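Local coordinates for protein trichothecene 3-O-acetyltransferase TRI101 (Fusarium sporotrichioides, PDB 2ZBA) that transfers an acetyl group from acetyl-CoA to the 3-hydroxyl of trichothecene mycotoxins, a step in their biosynthesis in Fusarium, at residues S49-G54 with F398-G403; A126-L131 with V145-L150; P206-Y211 with T355-T360; S382-S387 with E414-L419. One frame throughout, in Å; residues are numbered along the deposited sequence. Where two conformers were deposited one is given.

Interaction 1. Residues S49-G54 with F398-G403; sequences STLEEG and FGFGLG
Thr50 and Leu51, neighbours on helix 44-61, offer the loop 398-403 only carbon atoms, which meet ring carbons and carbonyl oxygens. The apolar part centres on the Phe400 ring, which turns its edge to the helix: Leu51 CB lies 3.9 Å from Phe400 CE1, and Thr50 CG2 is 4.1 Å from Phe400 CD1, both near the ring plane. Over one face of the same ring the loop packs on itself, Phe398 CB lying 3.4 Å above the plane of Phe400 and over its centre.

The remaining contacts bring a methyl to carbonyl oxygens. Thr50 CG2 stands anti to its backbone N and reaches into the bend, 3.4 Å from Phe398 O and 3.9 Å from Gly399 O. The same rotation sends Thr50 OG1 back along the helix to Thr46 O, so the hydroxyl is satisfied there. No hydrogen bond links the two segments directly. Gly399, with phi at 60°, turns the chain without placing a side chain beside Thr50.

Asp397, whose carboxylate takes the Gly399 N-H, starts the sequence Asp-Phe-Gly-Phe-Gly. This is the counterpart of the DFGWG motif of BAHD acyltransferases, and here, as in its relatives, it lies far from the active site.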
loop_
_atom_site.group_PDB
_atom_site.type_symbol
_atom_site.label_atom_id
_atom_site.label_comp_id
_atom_site.label_asym_id
_atom_site.label_seq_id
_atom_site.Cartn_x
_atom_site.Cartn_y
_atom_site.Cartn_z
ATOM N N SER A 49 13.542 -17.548 -17.041
ATOM C CA SER A 49 13.687 -17.069 -18.422
ATOM C C SER A 49 12.472 -16.287 -18.906
ATOM O O SER A 49 12.611 -15.266 -19.599
ATOM C CB SER A 49 13.979 -18.231 -19.375
ATOM O OG SER A 49 15.312 -18.687 -19.212
ATOM N N THR A 50 11.287 -16.773 -18.554
ATOM C CA THR A 50 10.030 -16.125 -18.905
ATOM C C THR A 50 9.915 -14.730 -18.264
ATOM O O THR A 50 9.440 -13.794 -18.905
ATOM C CB THR A 50 8.844 -17.001 -18.485
ATOM O OG1 THR A 50 9.032 -18.313 -19.024
ATOM C CG2 THR A 50 7.510 -16.420 -18.958
ATOM N N LEU A 51 10.359 -14.596 -17.015
ATOM C CA LEU A 51 10.286 -13.300 -16.340
ATOM C C LEU A 51 11.321 -12.326 -16.897
ATOM O O LEU A 51 11.019 -11.149 -17.115
ATOM C CB LEU A 51 10.419 -13.446 -14.820
ATOM C CG LEU A 51 10.411 -12.163 -13.957
ATOM C CD1 LEU A 51 9.143 -11.286 -14.166
ATOM C CD2 LEU A 51 10.576 -12.538 -12.505
ATOM N N GLU A 52 12.533 -12.829 -17.141
ATOM C CA GLU A 52 13.605 -12.033 -17.738
ATOM C C GLU A 52 13.177 -11.393 -19.056
ATOM O O GLU A 52 13.511 -10.236 -19.327
ATOM C CB GLU A 52 14.857 -12.889 -17.968
ATOM C CG GLU A 52 15.598 -13.333 -16.698
ATOM C CD GLU A 52 16.668 -14.388 -16.993
ATOM O OE1 GLU A 52 16.629 -14.990 -18.092
ATOM O OE2 GLU A 52 17.547 -14.620 -16.134
ATOM N N GLU A 53 12.436 -12.154 -19.860
ATOM C CA GLU A 53 11.986 -11.721 -21.190
ATOM C C GLU A 53 10.832 -10.727 -21.136
ATOM O O GLU A 53 10.747 -9.819 -21.974
ATOM C CB GLU A 53 11.592 -12.932 -22.051
ATOM C CG GLU A 53 12.780 -13.726 -22.556
ATOM C CD GLU A 53 13.367 -13.155 -23.838
ATOM O OE1 GLU A 53 14.158 -12.191 -23.751
ATOM N N GLY A 54 9.942 -10.918 -20.165
ATOM C CA GLY A 54 8.905 -9.942 -19.875
ATOM C C GLY A 54 9.492 -8.617 -19.401
ATOM O O GLY A 54 9.017 -7.548 -19.797
ATOM N N PHE A 398 1.804 -14.437 -15.371
ATOM C CA PHE A 398 3.136 -14.109 -15.944
ATOM C C PHE A 398 3.660 -15.093 -17.005
ATOM O O PHE A 398 4.877 -15.185 -17.215
ATOM C CB PHE A 398 4.206 -13.952 -14.849
ATOM C CG PHE A 398 3.919 -12.877 -13.849
ATOM C CD1 PHE A 398 4.223 -11.549 -14.129
ATOM C CD2 PHE A 398 3.365 -13.196 -12.606
ATOM C CE1 PHE A 398 3.959 -10.548 -13.190
ATOM C CE2 PHE A 398 3.095 -12.208 -11.666
ATOM C CZ PHE A 398 3.395 -10.874 -11.964
ATOM N N GLY A 399 2.757 -15.819 -17.670
ATOM C CA GLY A 399 3.155 -16.913 -18.569
ATOM C C GLY A 399 3.934 -18.041 -17.908
ATOM O O GLY A 399 4.529 -18.879 -18.598
ATOM N N PHE A 400 3.923 -18.079 -16.577
ATOM C CA PHE A 400 4.737 -19.034 -15.813
ATOM C C PHE A 400 4.197 -20.469 -15.930
ATOM O O PHE A 400 4.907 -21.431 -15.629
ATOM C CB PHE A 400 4.808 -18.644 -14.326
ATOM C CG PHE A 400 5.628 -17.403 -14.035
ATOM C CD1 PHE A 400 6.537 -16.896 -14.964
ATOM C CD2 PHE A 400 5.527 -16.779 -12.793
ATOM C CE1 PHE A 400 7.302 -15.760 -14.672
ATOM C CE2 PHE A 400 6.281 -15.654 -12.492
ATOM C CZ PHE A 400 7.175 -15.147 -13.434
ATOM N N GLY A 401 2.932 -20.588 -16.325
ATOM C CA GLY A 401 2.253 -21.881 -16.451
ATOM C C GLY A 401 1.789 -22.477 -15.136
ATOM O O GLY A 401 1.461 -23.680 -15.067
ATOM N N LEU A 402 1.743 -21.653 -14.089
ATOM C CA LEU A 402 1.441 -22.154 -12.740
ATOM C C LEU A 402 0.018 -21.853 -12.273
ATOM O O LEU A 402 -0.349 -22.172 -11.139
ATOM C CB LEU A 402 2.439 -21.591 -11.726
ATOM C CG LEU A 402 3.912 -21.673 -12.109
ATOM C CD1 LEU A 402 4.770 -20.855 -11.139
ATOM C CD2 LEU A 402 4.363 -23.144 -12.166
ATOM N N GLY A 403 -0.769 -21.240 -13.155
ATOM C CA GLY A 403 -2.068 -20.669 -12.784
ATOM C C GLY A 403 -1.901 -19.332 -12.056
ATOM O O GLY A 403 -0.808 -18.753 -12.009
#

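Interaction 2. Residues A126-L131 with V145-L150; sequences APRKTL and VLLLQL
The flat carboxamide of Gln149 has the peptide between Ala126 and Pro127 on one face, displaced toward the oxygen end, with Ala126 C about 3.3 Å above the amide plane and the two planes tilted by roughly 40°. At that end, Gln149 OE1 comes to 3.2 Å from Pro127 CA; the proline nitrogen beside it has no hydrogen to offer, so this approach is packing. The nitrogen end is polar: Gln149 NE2 donates to a water at 3.0 Å, which in turn reaches Ala126 O at 2.6 Å. Gln149 NE2 also donates to Asn151 OD1. With CG anti to the backbone N (chi1 -175°) and a bend at chi2, the amide is laid alongside the loop.

Next to it the Pro127 ring rests on the strand. Its CG touches Leu147 CB at 3.7 Å, and its CD packs against Gln149 CB at the same distance. Leu147 CD2 extends this patch to Arg128 CG, 3.7 Å away, while the guanidinium of Arg128 leaves for Pro142 O. Leu148 and Leu150, on the other side of strand 146-153, face helix 44-61 instead.

No direct hydrogen bond joins the strand to the loop leaving helix 122-125. The chemistry therefore implies attachment mainly by van der Waals fit, part apolar and part amide against peptide, with one bridging water as the polar link found between the segments.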
loop_
_atom_site.group_PDB
_atom_site.type_symbol
_atom_site.label_atom_id
_atom_site.label_comp_id
_atom_site.label_asym_id
_atom_site.label_seq_id
_atom_site.Cartn_x
_atom_site.Cartn_y
_atom_site.Cartn_z
ATOM N N ALA A 126 12.283 -10.459 0.008
ATOM C CA ALA A 126 12.315 -9.198 -0.751
ATOM C C ALA A 126 13.745 -8.735 -1.098
ATOM O O ALA A 126 14.681 -8.970 -0.321
ATOM C CB ALA A 126 11.584 -8.116 0.019
ATOM N N PRO A 127 13.917 -8.079 -2.267
ATOM C CA PRO A 127 15.268 -7.683 -2.697
ATOM C C PRO A 127 15.836 -6.484 -1.941
ATOM O O PRO A 127 17.061 -6.317 -1.890
ATOM C CB PRO A 127 15.085 -7.358 -4.185
ATOM C CG PRO A 127 13.652 -6.909 -4.295
ATOM C CD PRO A 127 12.885 -7.708 -3.258
ATOM N N ARG A 128 14.953 -5.667 -1.362
ATOM C CA ARG A 128 15.344 -4.543 -0.511
ATOM C C ARG A 128 14.319 -4.360 0.591
ATOM O O ARG A 128 13.161 -4.727 0.424
ATOM C CB ARG A 128 15.296 -3.252 -1.302
ATOM C CG ARG A 128 16.464 -2.929 -2.131
ATOM C CD ARG A 128 16.218 -1.532 -2.589
ATOM N NE ARG A 128 16.478 -0.583 -1.511
ATOM C CZ ARG A 128 17.411 0.363 -1.571
ATOM N NH1 ARG A 128 17.595 1.188 -0.549
ATOM N NH2 ARG A 128 18.160 0.485 -2.662
ATOM N N LYS A 129 14.730 -3.708 1.674
ATOM C CA LYS A 129 13.852 -3.458 2.819
ATOM C C LYS A 129 12.808 -2.357 2.572
ATOM O O LYS A 129 12.982 -1.483 1.714
ATOM C CB LYS A 129 14.692 -3.133 4.046
ATOM C CG LYS A 129 15.406 -4.318 4.659
ATOM C CD LYS A 129 16.426 -3.860 5.730
ATOM C CE LYS A 129 15.773 -3.078 6.862
ATOM N NZ LYS A 129 14.842 -3.936 7.659
ATOM N N THR A 130 11.714 -2.412 3.329
ATOM C CA THR A 130 10.665 -1.400 3.256
ATOM C C THR A 130 11.191 -0.020 3.682
ATOM O O THR A 130 10.964 0.978 3.003
ATOM C CB THR A 130 9.429 -1.799 4.118
ATOM O OG1 THR A 130 8.897 -3.044 3.643
ATOM C CG2 THR A 130 8.328 -0.723 4.040
ATOM N N LEU A 131 11.908 0.010 4.801
ATOM C CA LEU A 131 12.397 1.255 5.398
ATOM C C LEU A 131 13.903 1.450 5.185
ATOM O O LEU A 131 14.671 0.490 5.215
ATOM C CB LEU A 131 12.062 1.294 6.898
ATOM C CG LEU A 131 10.592 1.116 7.331
ATOM C CD1 LEU A 131 10.454 0.944 8.834
ATOM C CD2 LEU A 131 9.717 2.257 6.866
ATOM N N VAL A 145 13.694 2.213 -9.238
ATOM C CA VAL A 145 12.244 2.436 -9.291
ATOM C C VAL A 145 11.496 1.120 -8.960
ATOM O O VAL A 145 10.513 1.109 -8.204
ATOM C CB VAL A 145 11.868 3.006 -10.689
ATOM C CG1 VAL A 145 10.356 2.938 -10.981
ATOM C CG2 VAL A 145 12.378 4.428 -10.831
ATOM N N LEU A 146 12.012 0.015 -9.500
ATOM C CA LEU A 146 11.360 -1.282 -9.389
ATOM C C LEU A 146 12.425 -2.365 -9.241
ATOM O O LEU A 146 13.418 -2.369 -9.968
ATOM C CB LEU A 146 10.487 -1.516 -10.634
ATOM C CG LEU A 146 9.358 -2.562 -10.612
ATOM C CD1 LEU A 146 8.163 -2.116 -9.763
ATOM C CD2 LEU A 146 8.885 -2.871 -12.048
ATOM N N LEU A 147 12.242 -3.258 -8.272
ATOM C CA LEU A 147 13.126 -4.421 -8.091
ATOM C C LEU A 147 12.256 -5.661 -7.949
ATOM O O LEU A 147 11.146 -5.594 -7.415
ATOM C CB LEU A 147 14.007 -4.292 -6.833
ATOM C CG LEU A 147 15.109 -3.241 -6.623
ATOM C CD1 LEU A 147 14.541 -1.992 -5.977
ATOM C CD2 LEU A 147 16.171 -3.824 -5.698
ATOM N N LEU A 148 12.768 -6.800 -8.398
ATOM C CA LEU A 148 12.018 -8.049 -8.286
ATOM C C LEU A 148 12.871 -9.111 -7.618
ATOM O O LEU A 148 14.085 -9.178 -7.830
ATOM C CB LEU A 148 11.534 -8.526 -9.669
ATOM C CG LEU A 148 10.476 -7.670 -10.386
ATOM C CD1 LEU A 148 11.117 -6.564 -11.226
ATOM C CD2 LEU A 148 9.547 -8.494 -11.255
ATOM N N GLN A 149 12.240 -9.915 -6.773
ATOM C CA GLN A 149 12.879 -11.124 -6.299
ATOM C C GLN A 149 12.033 -12.339 -6.607
ATOM O O GLN A 149 10.859 -12.392 -6.252
ATOM C CB GLN A 149 13.153 -11.045 -4.808
ATOM C CG GLN A 149 13.919 -12.220 -4.293
ATOM C CD GLN A 149 14.825 -11.812 -3.194
ATOM O OE1 GLN A 149 15.516 -10.789 -3.312
ATOM N NE2 GLN A 149 14.829 -12.568 -2.105
ATOM N N LEU A 150 12.653 -13.315 -7.260
ATOM C CA LEU A 150 12.035 -14.584 -7.545
ATOM C C LEU A 150 12.648 -15.587 -6.592
ATOM O O LEU A 150 13.845 -15.863 -6.649
ATOM C CB LEU A 150 12.304 -14.957 -8.999
ATOM C CG LEU A 150 11.386 -15.913 -9.760
ATOM C CD1 LEU A 150 9.905 -15.487 -9.704
ATOM C CD2 LEU A 150 11.888 -16.021 -11.202
HETATM O O HOH W 1 15.820 -11.162 0.404
#

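Interaction 3. Residues P206-Y211 with T355-T360; sequences PLLENY and TQALAT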
loop_
_atom_site.group_PDB
_atom_site.type_symbol
_atom_site.label_atom_id
_atom_site.label_comp_id
_atom_site.label_asym_id
_atom_site.label_seq_id
_atom_site.Cartn_x
_atom_site.Cartn_y
_atom_site.Cartn_z
ATOM N N PRO A 206 -3.484 19.463 -11.431
ATOM C CA PRO A 206 -3.380 20.879 -11.799
ATOM C C PRO A 206 -3.153 21.779 -10.592
ATOM O O PRO A 206 -3.798 21.613 -9.549
ATOM C CB PRO A 206 -4.747 21.168 -12.454
ATOM C CG PRO A 206 -5.220 19.847 -12.941
ATOM C CD PRO A 206 -4.778 18.893 -11.847
ATOM N N LEU A 207 -2.222 22.718 -10.717
ATOM C CA LEU A 207 -1.922 23.627 -9.609
ATOM C C LEU A 207 -3.012 24.695 -9.504
ATOM O O LEU A 207 -3.650 25.041 -10.509
ATOM C CB LEU A 207 -0.531 24.253 -9.777
ATOM C CG LEU A 207 0.712 23.687 -9.066
ATOM C CD1 LEU A 207 0.639 22.201 -8.635
ATOM C CD2 LEU A 207 1.939 23.986 -9.901
ATOM N N LEU A 208 -3.239 25.189 -8.287
ATOM C CA LEU A 208 -4.242 26.233 -8.038
ATOM C C LEU A 208 -3.694 27.616 -8.378
ATOM O O LEU A 208 -2.580 27.957 -7.955
ATOM C CB LEU A 208 -4.699 26.197 -6.572
ATOM C CG LEU A 208 -5.381 24.899 -6.120
ATOM C CD1 LEU A 208 -5.661 24.943 -4.635
ATOM C CD2 LEU A 208 -6.666 24.645 -6.899
ATOM N N GLU A 209 -4.470 28.405 -9.127
ATOM C CA GLU A 209 -3.983 29.704 -9.663
ATOM C C GLU A 209 -3.580 30.697 -8.577
ATOM O O GLU A 209 -2.505 31.297 -8.651
ATOM C CB GLU A 209 -4.985 30.338 -10.632
ATOM N N ASN A 210 -4.434 30.862 -7.570
ATOM C CA ASN A 210 -4.090 31.617 -6.381
ATOM C C ASN A 210 -4.380 30.726 -5.197
ATOM O O ASN A 210 -5.476 30.120 -5.095
ATOM C CB ASN A 210 -4.909 32.910 -6.274
ATOM N N TYR A 211 -3.391 30.624 -4.313
ATOM C CA TYR A 211 -3.459 29.721 -3.168
ATOM C C TYR A 211 -2.497 30.147 -2.063
ATOM O O TYR A 211 -1.311 30.429 -2.319
ATOM C CB TYR A 211 -3.162 28.271 -3.585
ATOM C CG TYR A 211 -3.125 27.333 -2.399
ATOM C CD1 TYR A 211 -4.305 26.968 -1.737
ATOM C CD2 TYR A 211 -1.902 26.861 -1.893
ATOM C CE1 TYR A 211 -4.277 26.117 -0.607
ATOM C CE2 TYR A 211 -1.866 26.019 -0.759
ATOM C CZ TYR A 211 -3.064 25.645 -0.139
ATOM O OH TYR A 211 -3.045 24.830 0.971
ATOM N N THR A 355 -6.198 17.778 -2.482
ATOM C CA THR A 355 -5.047 17.185 -3.178
ATOM C C THR A 355 -4.306 18.248 -3.981
ATOM O O THR A 355 -3.069 18.333 -3.940
ATOM C CB THR A 355 -5.483 15.994 -4.077
ATOM O OG1 THR A 355 -6.029 14.950 -3.255
ATOM C CG2 THR A 355 -4.306 15.398 -4.859
ATOM N N GLN A 356 -5.074 19.066 -4.696
ATOM C CA GLN A 356 -4.525 20.200 -5.449
ATOM C C GLN A 356 -3.933 21.233 -4.506
ATOM O O GLN A 356 -2.936 21.856 -4.846
ATOM C CB GLN A 356 -5.594 20.866 -6.330
ATOM C CG GLN A 356 -6.115 19.959 -7.469
ATOM C CD GLN A 356 -7.029 20.705 -8.419
ATOM O OE1 GLN A 356 -6.574 21.495 -9.278
ATOM N NE2 GLN A 356 -8.335 20.482 -8.260
ATOM N N ALA A 357 -4.551 21.430 -3.335
ATOM C CA ALA A 357 -3.964 22.366 -2.344
ATOM C C ALA A 357 -2.592 21.851 -1.878
ATOM O O ALA A 357 -1.641 22.612 -1.774
ATOM C CB ALA A 357 -4.877 22.567 -1.174
ATOM N N LEU A 358 -2.504 20.549 -1.604
ATOM C CA LEU A 358 -1.247 19.914 -1.211
ATOM C C LEU A 358 -0.200 20.083 -2.282
ATOM O O LEU A 358 0.935 20.479 -1.974
ATOM C CB LEU A 358 -1.448 18.420 -0.885
ATOM C CG LEU A 358 -0.227 17.580 -0.421
ATOM C CD1 LEU A 358 0.371 18.082 0.922
ATOM C CD2 LEU A 358 -0.601 16.096 -0.301
ATOM N N ALA A 359 -0.578 19.816 -3.535
ATOM C CA ALA A 359 0.353 19.867 -4.661
ATOM C C ALA A 359 0.850 21.299 -4.869
ATOM O O ALA A 359 2.046 21.522 -5.071
ATOM C CB ALA A 359 -0.311 19.327 -5.938
ATOM N N THR A 360 -0.059 22.263 -4.744
ATOM C CA THR A 360 0.305 23.679 -4.898
ATOM C C THR A 360 1.279 24.102 -3.799
ATOM O O THR A 360 2.322 24.675 -4.085
ATOM C CB THR A 360 -0.929 24.581 -4.913
ATOM O OG1 THR A 360 -1.842 24.073 -5.871
ATOM C CG2 THR A 360 -0.575 26.042 -5.320
#
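Thr360 OG1 is gripped twice: it accepts the N-H of Leu208 at 3.0 Å in a nearly straight bond (173°), and it gives its own proton to Gln356 O, 2.7 Å away and one helical turn back. The motif is a threonine hydroxyl bound to the i-4 carbonyl of its helix, here recruited to hold an extended loop against helix 348-363. With OG1 beside the backbone N (chi1 -51°), the hydroxyl can serve helix and loop together. Gln356 O is itself shared, for Thr360 N and Thr360 OG1 approach it from opposite faces of the carbonyl plane.

Apolar side chains close in around this bond. Leu208 crosses Thr360 at about a right angle, and its CD1 reaches past to Ala357 CA at 3.8 Å. Leu207 reaches the next part of the helix, its CD1 lying 4.1 Å from Ala359 CB.

Farther along, the loop swings back and Tyr211 lies against the helix, with Ala357 CA over one face of its ring, displaced toward the rim. The phenol hydroxyl bonds Glu216, and the chain continues to Asp218 and Ile221 of the calcium site; the Tyr211 side chain is about 12 Å from the bound calcium ion. Thr360 CG2 meets the same ring obliquely, 3.8 Å from Tyr211 CD2, while the Ala357 methyl touches Tyr211 CE1 at 3.6 Å.

Interaction 4. Residues S382-S387 with E414-L419; sequences SIMLSS and EPFESL. With ZBA (12,13-Epoxytrichothec-9-ene-3,4,8,15-tetrol-4,15-diacetate-8-isovalerate), chain F.
Met384, present as selenomethionine, and Phe416 converge on one oxygen of the bound T-2 toxin, the carbonyl O18 of its isovalerate ester. Met384 CE approaches O18 to 3.3 Å and Phe416 CE2 to 3.1 Å, although the two side chains barely meet. Bends at chi2 and chi3 carry the Met384 methyl there. Both residues approach through carbon, so these are packing contacts rather than hydrogen bonds; Tyr421 OH supplies a hydrogen bond to the ligand.

Beside the ligand one parallel bridge within these segments pairs Met384 with Leu419, and the pairing continues to Met420. The N-H of Met384 bonds Ser418 O at 2.9 Å and 170°. Ser418, with phi at 81°, is the third residue of a type II turn from Phe416 to Leu419 leading into the bridge. Leu419 CD1 packs against the epoxide carbon C36 at 3.6 Å, while Ser386 CB is 3.5 Å from the epoxide oxygen O11. Ser386 also borders coenzyme A, placing the contact in the acceptor pocket.

Arg285 of helix 269-285 bonds Ser382 O and Ser418 OG, the latter also bonding Pro379 O. That helix packs on Ile383 and Leu385, and strand 383-387 runs parallel between strands 294-302 and 419-422.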
loop_
_atom_site.group_PDB
_atom_site.type_symbol
_atom_site.label_atom_id
_atom_site.label_comp_id
_atom_site.label_asym_id
_atom_site.label_seq_id
_atom_site.Cartn_x
_atom_site.Cartn_y
_atom_site.Cartn_z
ATOM N N SER A 382 -3.835 6.633 17.168
ATOM C CA SER A 382 -4.296 6.785 15.790
ATOM C C SER A 382 -4.461 5.437 15.085
ATOM O O SER A 382 -4.235 4.378 15.677
ATOM C CB SER A 382 -3.369 7.720 15.002
ATOM O OG SER A 382 -2.137 7.083 14.708
ATOM N N ILE A 383 -4.912 5.494 13.833
ATOM C CA ILE A 383 -4.849 4.382 12.902
ATOM C C ILE A 383 -4.426 4.980 11.567
ATOM O O ILE A 383 -4.911 6.047 11.170
ATOM C CB ILE A 383 -6.185 3.619 12.749
ATOM C CG1 ILE A 383 -6.518 2.855 14.035
ATOM C CG2 ILE A 383 -6.099 2.651 11.576
ATOM C CD1 ILE A 383 -7.879 2.244 14.070
HETATM N N MSE A 384 -3.504 4.300 10.891
HETATM C CA MSE A 384 -3.060 4.705 9.568
HETATM C C MSE A 384 -3.236 3.521 8.613
HETATM O O MSE A 384 -2.422 2.606 8.569
HETATM C CB MSE A 384 -1.610 5.186 9.644
HETATM C CG MSE A 384 -1.353 6.081 10.866
HETATM SE SE MSE A 384 0.406 5.820 11.677
HETATM C CE MSE A 384 1.362 6.605 10.481
ATOM N N LEU A 385 -4.328 3.543 7.861
ATOM C CA LEU A 385 -4.727 2.400 7.051
ATOM C C LEU A 385 -4.627 2.655 5.564
ATOM O O LEU A 385 -5.097 3.684 5.077
ATOM C CB LEU A 385 -6.158 1.998 7.387
ATOM C CG LEU A 385 -6.825 0.994 6.433
ATOM C CD1 LEU A 385 -6.305 -0.418 6.649
ATOM C CD2 LEU A 385 -8.359 1.059 6.552
ATOM N N SER A 386 -4.014 1.709 4.853
ATOM C CA SER A 386 -4.047 1.677 3.404
ATOM C C SER A 386 -4.688 0.394 2.850
ATOM O O SER A 386 -4.115 -0.693 2.928
ATOM C CB SER A 386 -2.648 1.818 2.821
ATOM O OG SER A 386 -2.717 1.778 1.406
ATOM N N SER A 387 -5.867 0.550 2.261
ATOM C CA SER A 387 -6.575 -0.549 1.604
ATOM C C SER A 387 -6.025 -0.820 0.211
ATOM O O SER A 387 -6.155 0.019 -0.673
ATOM C CB SER A 387 -8.065 -0.230 1.498
ATOM O OG SER A 387 -8.709 -1.159 0.660
ATOM N N GLU A 414 9.598 -4.112 10.138
ATOM C CA GLU A 414 9.632 -3.706 11.545
ATOM C C GLU A 414 8.241 -3.383 12.041
ATOM O O GLU A 414 7.449 -2.835 11.288
ATOM C CB GLU A 414 10.527 -2.472 11.735
ATOM C CG GLU A 414 12.001 -2.765 11.643
ATOM C CD GLU A 414 12.567 -2.583 10.244
ATOM O OE1 GLU A 414 11.811 -2.213 9.309
ATOM O OE2 GLU A 414 13.790 -2.800 10.089
ATOM N N PRO A 415 7.947 -3.719 13.316
ATOM C CA PRO A 415 6.705 -3.343 13.967
ATOM C C PRO A 415 6.515 -1.840 13.867
ATOM O O PRO A 415 7.465 -1.092 13.993
ATOM C CB PRO A 415 6.933 -3.752 15.418
ATOM C CG PRO A 415 7.899 -4.865 15.337
ATOM C CD PRO A 415 8.814 -4.505 14.218
ATOM N N PHE A 416 5.292 -1.415 13.599
ATOM C CA PHE A 416 5.013 -0.023 13.373
ATOM C C PHE A 416 3.605 0.224 13.881
ATOM O O PHE A 416 2.621 0.054 13.154
ATOM C CB PHE A 416 5.121 0.268 11.888
ATOM C CG PHE A 416 5.434 1.681 11.574
ATOM C CD1 PHE A 416 6.678 2.024 11.074
ATOM C CD2 PHE A 416 4.471 2.675 11.739
ATOM C CE1 PHE A 416 6.972 3.332 10.762
ATOM C CE2 PHE A 416 4.755 3.997 11.434
ATOM C CZ PHE A 416 6.010 4.329 10.946
ATOM N N GLU A 417 3.524 0.600 15.153
ATOM C CA GLU A 417 2.260 0.633 15.845
ATOM C C GLU A 417 1.225 1.520 15.126
ATOM O O GLU A 417 1.531 2.643 14.723
ATOM C CB GLU A 417 2.465 1.094 17.278
ATOM C CG GLU A 417 1.249 0.935 18.105
ATOM C CD GLU A 417 1.315 1.708 19.385
ATOM O OE1 GLU A 417 2.290 2.468 19.594
ATOM O OE2 GLU A 417 0.389 1.548 20.191
ATOM N N SER A 418 0.022 0.969 14.969
ATOM C CA SER A 418 -1.152 1.641 14.396
ATOM C C SER A 418 -1.173 1.668 12.879
ATOM O O SER A 418 -2.144 2.128 12.277
ATOM C CB SER A 418 -1.319 3.057 14.966
ATOM O OG SER A 418 -1.520 2.994 16.374
ATOM N N LEU A 419 -0.107 1.158 12.261
ATOM C CA LEU A 419 -0.055 1.055 10.806
ATOM C C LEU A 419 -0.769 -0.203 10.348
ATOM O O LEU A 419 -0.630 -1.244 10.969
ATOM C CB LEU A 419 1.394 1.122 10.283
ATOM C CG LEU A 419 1.626 1.071 8.768
ATOM C CD1 LEU A 419 1.144 2.372 8.054
ATOM C CD2 LEU A 419 3.105 0.812 8.507
HETATM O O18 ZBA F . 3.899 5.338 8.728
HETATM C C44 ZBA F . 4.807 5.645 7.996
HETATM C C45 ZBA F . 5.767 6.761 8.191
HETATM C C46 ZBA F . 7.166 6.480 7.808
HETATM C C48 ZBA F . 7.981 5.471 8.443
HETATM C C47 ZBA F . 7.901 7.212 6.743
HETATM O O17 ZBA F . 5.016 4.942 6.882
HETATM C C31 ZBA F . 4.024 3.997 6.377
HETATM C C30 ZBA F . 2.784 4.724 5.880
HETATM C C32 ZBA F . 4.744 3.147 5.379
HETATM C C39 ZBA F . 5.917 2.394 5.928
HETATM C C33 ZBA F . 4.336 3.071 4.130
HETATM C C34 ZBA F . 3.118 3.753 3.613
HETATM O O10 ZBA F . 1.991 2.804 3.717
HETATM C C29 ZBA F . 2.706 5.079 4.353
HETATM C C38 ZBA F . 3.736 6.179 4.011
HETATM O O12 ZBA F . 3.755 7.179 5.058
HETATM C C40 ZBA F . 4.243 8.375 4.737
HETATM C C41 ZBA F . 4.285 9.282 5.922
HETATM O O13 ZBA F . 4.593 8.692 3.687
HETATM C C28 ZBA F . 1.226 5.529 3.899
HETATM C C37 ZBA F . 0.843 6.900 4.520
HETATM C C35 ZBA F . 0.266 4.384 4.274
HETATM C C25 ZBA F . 0.678 3.291 3.374
HETATM C C36 ZBA F . -0.505 4.228 5.481
HETATM O O11 ZBA F . -1.146 4.608 4.252
HETATM C C27 ZBA F . 1.055 5.463 2.314
HETATM C C26 ZBA F . 0.529 4.056 2.076
HETATM O O16 ZBA F . 1.147 3.369 1.019
HETATM O O14 ZBA F . 0.135 6.420 1.705
#

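In the fold
Interactions 1 and 2 share the hydrophobic layer between helix 44-61 and strand 146-153: their centres are 19 Å apart, and Leu51 CD2 touches Leu150 CD2 at 3.9 Å. Interaction 2 in turn reaches interaction 4 through a salt bridge, Lys129 NZ to Glu414 OE2 at 2.9 Å, and Leu131 and the 414-419 segment both touch the toxin. Interaction 1 thus lies about 34 Å, centre to centre, from interaction 4, with interaction 2 touching both. Interaction 3 touches none of the others, its nearest atoms about 14 Å from interaction 4; its Tyr211 and Ser382 of interaction 4 each have a side chain about 12 Å from a bound calcium ion. Helix 348-363 precedes strand 383-387 in the chain.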